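Molybdenum cofactor biosynthesis protein (Pyrococcus furiosus, PDB 1XI8) probably takes part in molybdenum cofactor biosynthesis as a molybdopterin molybdotransferase of the MoeA family. Local coordinates at residues S224-R229 with Q313-V318; F301-S304 with A309-T312; K40-R45 with R182-K187. One frame throughout, in Å; residues are numbered along the deposited sequence.

Contact 1 of 3, residues S224-R229 with Q313-V318; sequences SALVER and QFHLFV
Leu-226 sits over one face of the Phe-314 ring. Its CB lies 3.6 Å from the ring centroid and 10° off the normal, which is a CH-pi contact near the ring centre. The side chains lie alongside and point opposite ways. Leu-226 CD1 thereby reaches back to Phe-314 CG at 3.9 Å, while Phe-314 CZ reaches the backbone of the other helix and lies 3.3 Å from Leu-226 O. A chi1 of 180° swings the Phe-314 ring away from its own backbone N and lays it against Leu-226. Leu-226 CD2 meets both this ring and the imidazole of His-315, 4.1 Å from His-315 NE2. Were Phe-314 cut back to an alanine, Leu-226 CB and CD1 would probably lose the ring they pack on, leaving a gap between the helices. Further out, Phe-311 and Tyr-403 meet the His-315 ring, and Leu-322 packs on Phe-314. Pro-170 of the second subunit packs on Leu-226. The segment axes come no closer than 11.4 Å and cross at -39°, so side chains fill the space between the backbones. This is apolar helix-to-helix packing in the alpha/beta domain that probably binds molybdopterin, a domain built on a mixed sheet.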
# COMPACT_ATOMS: atom_id res chain seq x y z
N SER A 224 8.34 13.98 2.32
CA SER A 224 7.38 13.97 3.41
C SER A 224 6.38 12.84 3.22
O SER A 224 6.07 12.12 4.17
CB SER A 224 6.66 15.31 3.48
OG SER A 224 5.74 15.35 4.55
N ALA A 225 5.87 12.67 2.01
CA ALA A 225 4.96 11.57 1.77
C ALA A 225 5.69 10.22 1.81
O ALA A 225 5.18 9.25 2.36
CB ALA A 225 4.23 11.74 0.46
N LEU A 226 6.90 10.18 1.24
CA LEU A 226 7.68 8.95 1.27
C LEU A 226 7.92 8.47 2.70
O LEU A 226 7.78 7.28 2.96
CB LEU A 226 9.02 9.12 0.54
CG LEU A 226 8.96 9.22 -0.98
CD1 LEU A 226 10.24 9.81 -1.53
CD2 LEU A 226 8.64 7.87 -1.60
N VAL A 227 8.27 9.37 3.61
CA VAL A 227 8.51 8.97 5.00
C VAL A 227 7.20 8.55 5.66
O VAL A 227 7.13 7.55 6.37
CB VAL A 227 9.25 10.07 5.84
CG1 VAL A 227 8.50 11.34 5.82
CG2 VAL A 227 9.37 9.63 7.28
N GLU A 228 6.16 9.33 5.40
CA GLU A 228 4.82 9.01 5.84
C GLU A 228 4.45 7.60 5.41
O GLU A 228 3.93 6.81 6.19
CB GLU A 228 3.85 10.00 5.21
CG GLU A 228 2.40 9.65 5.35
CD GLU A 228 1.90 10.01 6.72
OE1 GLU A 228 2.55 10.87 7.35
OE2 GLU A 228 0.86 9.43 7.15
N ARG A 229 4.72 7.27 4.14
CA ARG A 229 4.41 5.96 3.60
C ARG A 229 5.26 4.88 4.26
O ARG A 229 4.84 3.73 4.36
CB ARG A 229 4.62 5.94 2.08
CG ARG A 229 4.50 4.58 1.43
CD ARG A 229 4.43 4.66 -0.09
NE ARG A 229 4.32 3.34 -0.71
CZ ARG A 229 3.19 2.65 -0.86
NH1 ARG A 229 2.03 3.14 -0.44
NH2 ARG A 229 3.22 1.46 -1.44
N GLN A 313 17.42 7.42 -4.03
CA GLN A 313 18.12 7.35 -2.77
C GLN A 313 17.19 6.95 -1.63
O GLN A 313 17.59 6.21 -0.73
CB GLN A 313 18.82 8.68 -2.48
CG GLN A 313 20.01 8.97 -3.39
CD GLN A 313 20.52 10.41 -3.27
OE1 GLN A 313 19.80 11.32 -2.83
NE2 GLN A 313 21.76 10.61 -3.68
N PHE A 314 15.94 7.41 -1.68
CA PHE A 314 15.00 7.05 -0.62
C PHE A 314 14.74 5.55 -0.58
O PHE A 314 14.83 4.93 0.48
CB PHE A 314 13.67 7.81 -0.70
CG PHE A 314 12.72 7.42 0.40
CD1 PHE A 314 11.90 6.32 0.26
CD2 PHE A 314 12.66 8.15 1.57
CE1 PHE A 314 11.03 5.95 1.27
CE2 PHE A 314 11.79 7.78 2.59
CZ PHE A 314 10.98 6.68 2.44
N HIS A 315 14.41 4.99 -1.74
CA HIS A 315 14.11 3.56 -1.85
C HIS A 315 15.32 2.65 -1.65
O HIS A 315 15.19 1.56 -1.09
CB HIS A 315 13.42 3.24 -3.18
CG HIS A 315 11.97 3.59 -3.20
ND1 HIS A 315 10.99 2.74 -2.72
CD2 HIS A 315 11.32 4.70 -3.62
CE1 HIS A 315 9.81 3.31 -2.86
NE2 HIS A 315 9.99 4.50 -3.40
N LEU A 316 16.50 3.08 -2.09
CA LEU A 316 17.68 2.25 -1.93
C LEU A 316 18.30 2.36 -0.54
O LEU A 316 19.02 1.47 -0.11
CB LEU A 316 18.71 2.55 -3.03
CG LEU A 316 18.31 2.28 -4.48
CD1 LEU A 316 19.48 2.46 -5.39
CD2 LEU A 316 17.76 0.88 -4.64
N PHE A 317 18.00 3.44 0.17
CA PHE A 317 18.59 3.67 1.49
C PHE A 317 17.62 4.05 2.62
O PHE A 317 17.51 3.34 3.62
CB PHE A 317 19.69 4.73 1.40
CG PHE A 317 20.96 4.25 0.77
CD1 PHE A 317 21.23 4.52 -0.57
CD2 PHE A 317 21.90 3.54 1.51
CE1 PHE A 317 22.41 4.08 -1.15
CE2 PHE A 317 23.06 3.10 0.93
CZ PHE A 317 23.32 3.37 -0.40
N VAL A 318 16.93 5.18 2.48
CA VAL A 318 16.13 5.74 3.58
C VAL A 318 14.98 4.83 4.03
O VAL A 318 14.78 4.62 5.24
CB VAL A 318 15.65 7.18 3.26
CG1 VAL A 318 14.81 7.73 4.38
CG2 VAL A 318 16.85 8.07 3.00

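Contact 2 of 3, residues F301-S304 with A309-T312; sequences FVMS and AVFT
Ser-304 and Val-310 bring the backbones together, their CA atoms 5.4 Å apart, where the chain leaves strand 300-302 and turns back beside the first turns of helix 307-326. This is a strand-turn-helix unit of the alpha/beta domain that probably binds molybdopterin, and the chain leaving the strand packs on the start of the helix. The tightest meeting is Val-310 CG2 with the carbonyl of Ser-304, 3.1 Å from its O. The Val-310 chi1 of 171° sets CG1 anti to the backbone N and leaves CG2 beside that N, facing the turn. Met-303 approaches the same valine from its other branch. Its chain is bent at chi3 (83°), and the CE methyl at the end comes 3.6 Å from Val-310 O and 4.2 Å from Val-310 CG1. Ala-309 closes the other end, its methyl against the side chain of Ser-304, with the two CB atoms 3.6 Å apart. Leu-223 of helix 219-229 touches both Met-303 and Val-310, and Met-222 adds to the cover on the valine. The backbone of Ser-304 is also held, since its N donates to Gln-313 OE1, one turn further along the helix than Ala-309. Ser-304 OG lies 3.4 Å from Ala-309 CB, but its hydrogen bond is with Tyr-306 N within the turn.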
# COMPACT_ATOMS: atom_id res chain seq x y z
N PHE A 301 21.19 11.70 6.23
CA PHE A 301 21.48 11.39 4.84
C PHE A 301 21.68 12.68 4.08
O PHE A 301 20.82 13.55 4.10
CB PHE A 301 20.34 10.61 4.19
CG PHE A 301 20.24 9.19 4.63
CD1 PHE A 301 19.37 8.83 5.66
CD2 PHE A 301 20.99 8.21 4.02
CE1 PHE A 301 19.26 7.51 6.06
CE2 PHE A 301 20.88 6.89 4.41
CZ PHE A 301 20.02 6.54 5.44
N VAL A 302 22.83 12.80 3.43
CA VAL A 302 23.07 13.93 2.54
C VAL A 302 22.53 13.52 1.19
O VAL A 302 23.12 12.70 0.50
CB VAL A 302 24.57 14.30 2.48
CG1 VAL A 302 24.84 15.38 1.42
CG2 VAL A 302 25.04 14.78 3.84
N MET A 303 21.37 14.08 0.82
CA MET A 303 20.66 13.63 -0.39
C MET A 303 20.79 14.60 -1.57
O MET A 303 21.27 15.72 -1.43
CB MET A 303 19.19 13.35 -0.08
CG MET A 303 18.97 12.32 1.01
SD MET A 303 17.23 11.94 1.36
CE MET A 303 16.82 10.73 0.11
N SER A 304 20.36 14.16 -2.75
CA SER A 304 20.46 14.97 -3.95
C SER A 304 19.43 16.10 -4.00
O SER A 304 18.57 16.22 -3.13
CB SER A 304 20.31 14.07 -5.18
OG SER A 304 20.15 14.81 -6.38
N ALA A 309 16.72 11.39 -8.42
CA ALA A 309 17.82 10.95 -7.58
C ALA A 309 17.39 10.83 -6.12
O ALA A 309 17.78 9.91 -5.42
CB ALA A 309 19.01 11.90 -7.70
N VAL A 310 16.57 11.77 -5.67
CA VAL A 310 16.06 11.78 -4.31
C VAL A 310 15.17 10.57 -4.05
O VAL A 310 15.28 9.91 -3.02
CB VAL A 310 15.31 13.09 -4.00
CG1 VAL A 310 14.60 12.99 -2.67
CG2 VAL A 310 16.29 14.24 -3.98
N PHE A 311 14.30 10.28 -5.01
CA PHE A 311 13.41 9.14 -4.94
C PHE A 311 14.23 7.84 -4.92
O PHE A 311 13.96 6.94 -4.12
CB PHE A 311 12.50 9.18 -6.16
CG PHE A 311 11.44 8.12 -6.19
CD1 PHE A 311 10.21 8.34 -5.60
CD2 PHE A 311 11.66 6.93 -6.85
CE1 PHE A 311 9.22 7.36 -5.65
CE2 PHE A 311 10.68 5.96 -6.90
CZ PHE A 311 9.46 6.17 -6.30
N THR A 312 15.22 7.77 -5.80
CA THR A 312 16.11 6.63 -5.90
C THR A 312 16.84 6.36 -4.59
O THR A 312 16.86 5.24 -4.10
CB THR A 312 17.15 6.84 -7.00
OG1 THR A 312 16.49 6.86 -8.26
CG2 THR A 312 18.17 5.71 -6.99

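Contact 3 of 3, residues K40-R45 with R182-K187; sequences KDALGR and RKVPVK
The guanidinium of Arg-45 has Val-186 CG2 over one face, 3.4 Å above the plane and offset toward the rim on the NH1 side. At the edge, close to its plane, lies Lys-187 O. Arg-45 NH1 donates to that oxygen over 2.8 Å with an N-H...O angle of 151°, and the donor is tilted well out of the carbonyl plane. The arginine chain is bent at chi2 (-76°) and chi3 (-53°). It therefore folds over Val-186 and brings its flat end to Lys-187. Arg-45 CB rests on Val-186 CG1 at 3.7 Å. The other apolar touch is lighter, with Ala-42 CB 4.1 Å from Val-184 CG2. Ala-42 and Arg-45 are the ends of a type II beta turn, closed by Arg-45 N to Ala-42 O at 3.1 Å. Gly-44 stands at its third position, where a CB would press on the carbonyl O of Leu-43. This turn of the MoeA N-terminal region packs on strand 183-187 of a two-stranded antiparallel sheet. Val-37 of the partner strand 34-38 touches Ala-42, Arg-45 and Val-186. The Lys-187 amine leads away to Ile-31 O and to salt bridges with Glu-30 and Glu-32. The bond from Arg-45 thus ends on a neutral peptide carbonyl, while Glu-35 makes a long, weak ion pair with Arg-45 NH1. The arginine's positive charge would probably polarise the Lys-187 carbonyl and strengthen the bond.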
# COMPACT_ATOMS: atom_id res chain seq x y z
N LYS A 40 -8.93 1.57 16.37
CA LYS A 40 -9.44 2.44 15.30
C LYS A 40 -8.31 3.24 14.64
O LYS A 40 -8.44 3.66 13.48
CB LYS A 40 -10.49 3.41 15.86
N ASP A 41 -7.22 3.46 15.36
CA ASP A 41 -6.13 4.29 14.84
C ASP A 41 -4.85 3.49 14.56
O ASP A 41 -3.87 4.04 14.07
CB ASP A 41 -5.87 5.47 15.79
CG ASP A 41 -7.16 6.24 16.14
OD1 ASP A 41 -7.26 6.80 17.26
OD2 ASP A 41 -8.08 6.27 15.29
N ALA A 42 -4.88 2.19 14.84
CA ALA A 42 -3.69 1.34 14.72
C ALA A 42 -3.31 0.89 13.30
O ALA A 42 -2.22 0.36 13.08
CB ALA A 42 -3.82 0.14 15.64
N LEU A 43 -4.21 1.09 12.33
CA LEU A 43 -3.96 0.68 10.95
C LEU A 43 -2.63 1.18 10.37
O LEU A 43 -2.39 2.37 10.32
CB LEU A 43 -5.12 1.12 10.05
CG LEU A 43 -5.09 0.63 8.59
CD1 LEU A 43 -5.16 -0.90 8.52
CD2 LEU A 43 -6.20 1.28 7.76
N GLY A 44 -1.77 0.27 9.94
CA GLY A 44 -0.51 0.64 9.30
C GLY A 44 0.67 0.90 10.22
O GLY A 44 1.78 1.12 9.76
N ARG A 45 0.42 0.88 11.52
CA ARG A 45 1.48 1.06 12.49
C ARG A 45 2.20 -0.27 12.74
O ARG A 45 1.71 -1.33 12.35
CB ARG A 45 0.90 1.63 13.79
CG ARG A 45 0.09 2.92 13.60
CD ARG A 45 0.99 4.14 13.37
NE ARG A 45 2.00 4.28 14.42
CZ ARG A 45 1.81 4.88 15.60
NH1 ARG A 45 2.80 4.95 16.48
NH2 ARG A 45 0.63 5.41 15.90
N ARG A 182 -7.77 -3.72 23.32
CA ARG A 182 -8.31 -2.41 22.97
C ARG A 182 -7.22 -1.37 22.69
O ARG A 182 -7.43 -0.47 21.88
CB ARG A 182 -9.25 -1.90 24.08
N LYS A 183 -6.07 -1.51 23.35
CA LYS A 183 -4.93 -0.60 23.12
C LYS A 183 -3.71 -1.36 22.62
O LYS A 183 -3.13 -2.15 23.36
CB LYS A 183 -4.59 0.20 24.38
N VAL A 184 -3.32 -1.13 21.37
CA VAL A 184 -2.23 -1.89 20.77
C VAL A 184 -0.88 -1.24 20.99
O VAL A 184 -0.72 -0.06 20.69
CB VAL A 184 -2.42 -2.03 19.26
CG1 VAL A 184 -1.56 -3.15 18.74
CG2 VAL A 184 -3.88 -2.28 18.92
N PRO A 185 0.10 -2.01 21.51
CA PRO A 185 1.45 -1.47 21.64
C PRO A 185 2.11 -1.32 20.27
O PRO A 185 2.47 -2.31 19.63
CB PRO A 185 2.17 -2.51 22.49
CG PRO A 185 1.42 -3.78 22.26
CD PRO A 185 -0.00 -3.40 21.99
N VAL A 186 2.25 -0.08 19.81
CA VAL A 186 2.90 0.20 18.53
C VAL A 186 4.19 0.99 18.74
O VAL A 186 4.38 1.62 19.78
CB VAL A 186 1.95 0.93 17.53
CG1 VAL A 186 0.78 0.04 17.18
CG2 VAL A 186 1.45 2.25 18.11
N LYS A 187 5.08 0.95 17.75
CA LYS A 187 6.32 1.72 17.82
C LYS A 187 6.05 3.19 17.62
O LYS A 187 5.23 3.55 16.78
CB LYS A 187 7.29 1.25 16.76
CG LYS A 187 7.81 -0.14 17.01
CD LYS A 187 9.10 -0.12 17.83
CE LYS A 187 9.53 -1.53 18.17
NZ LYS A 187 10.99 -1.68 18.39

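Overall arrangement
From the N terminus, contact 3 comes first. It closes a loop from 40-45 to 182-187, which includes the unmodelled stretch 58-148, and ties the turn after strand 34-38 to strand 183-187. Contact 1 opens only after that loop has closed, so the two are in series. It joins helix 219-229 to helix 307-326. Contact 2 falls within the span of contact 1 and links the end of strand 300-302 to the start of helix 307-326. Contacts 1 and 2 share that helix and touch, with centres about 9 Å apart. Contact 3 stands apart, its centre about 31 Å from that of contact 2, beyond the chain's centre. Contacts 1 and 3 both touch the second subunit.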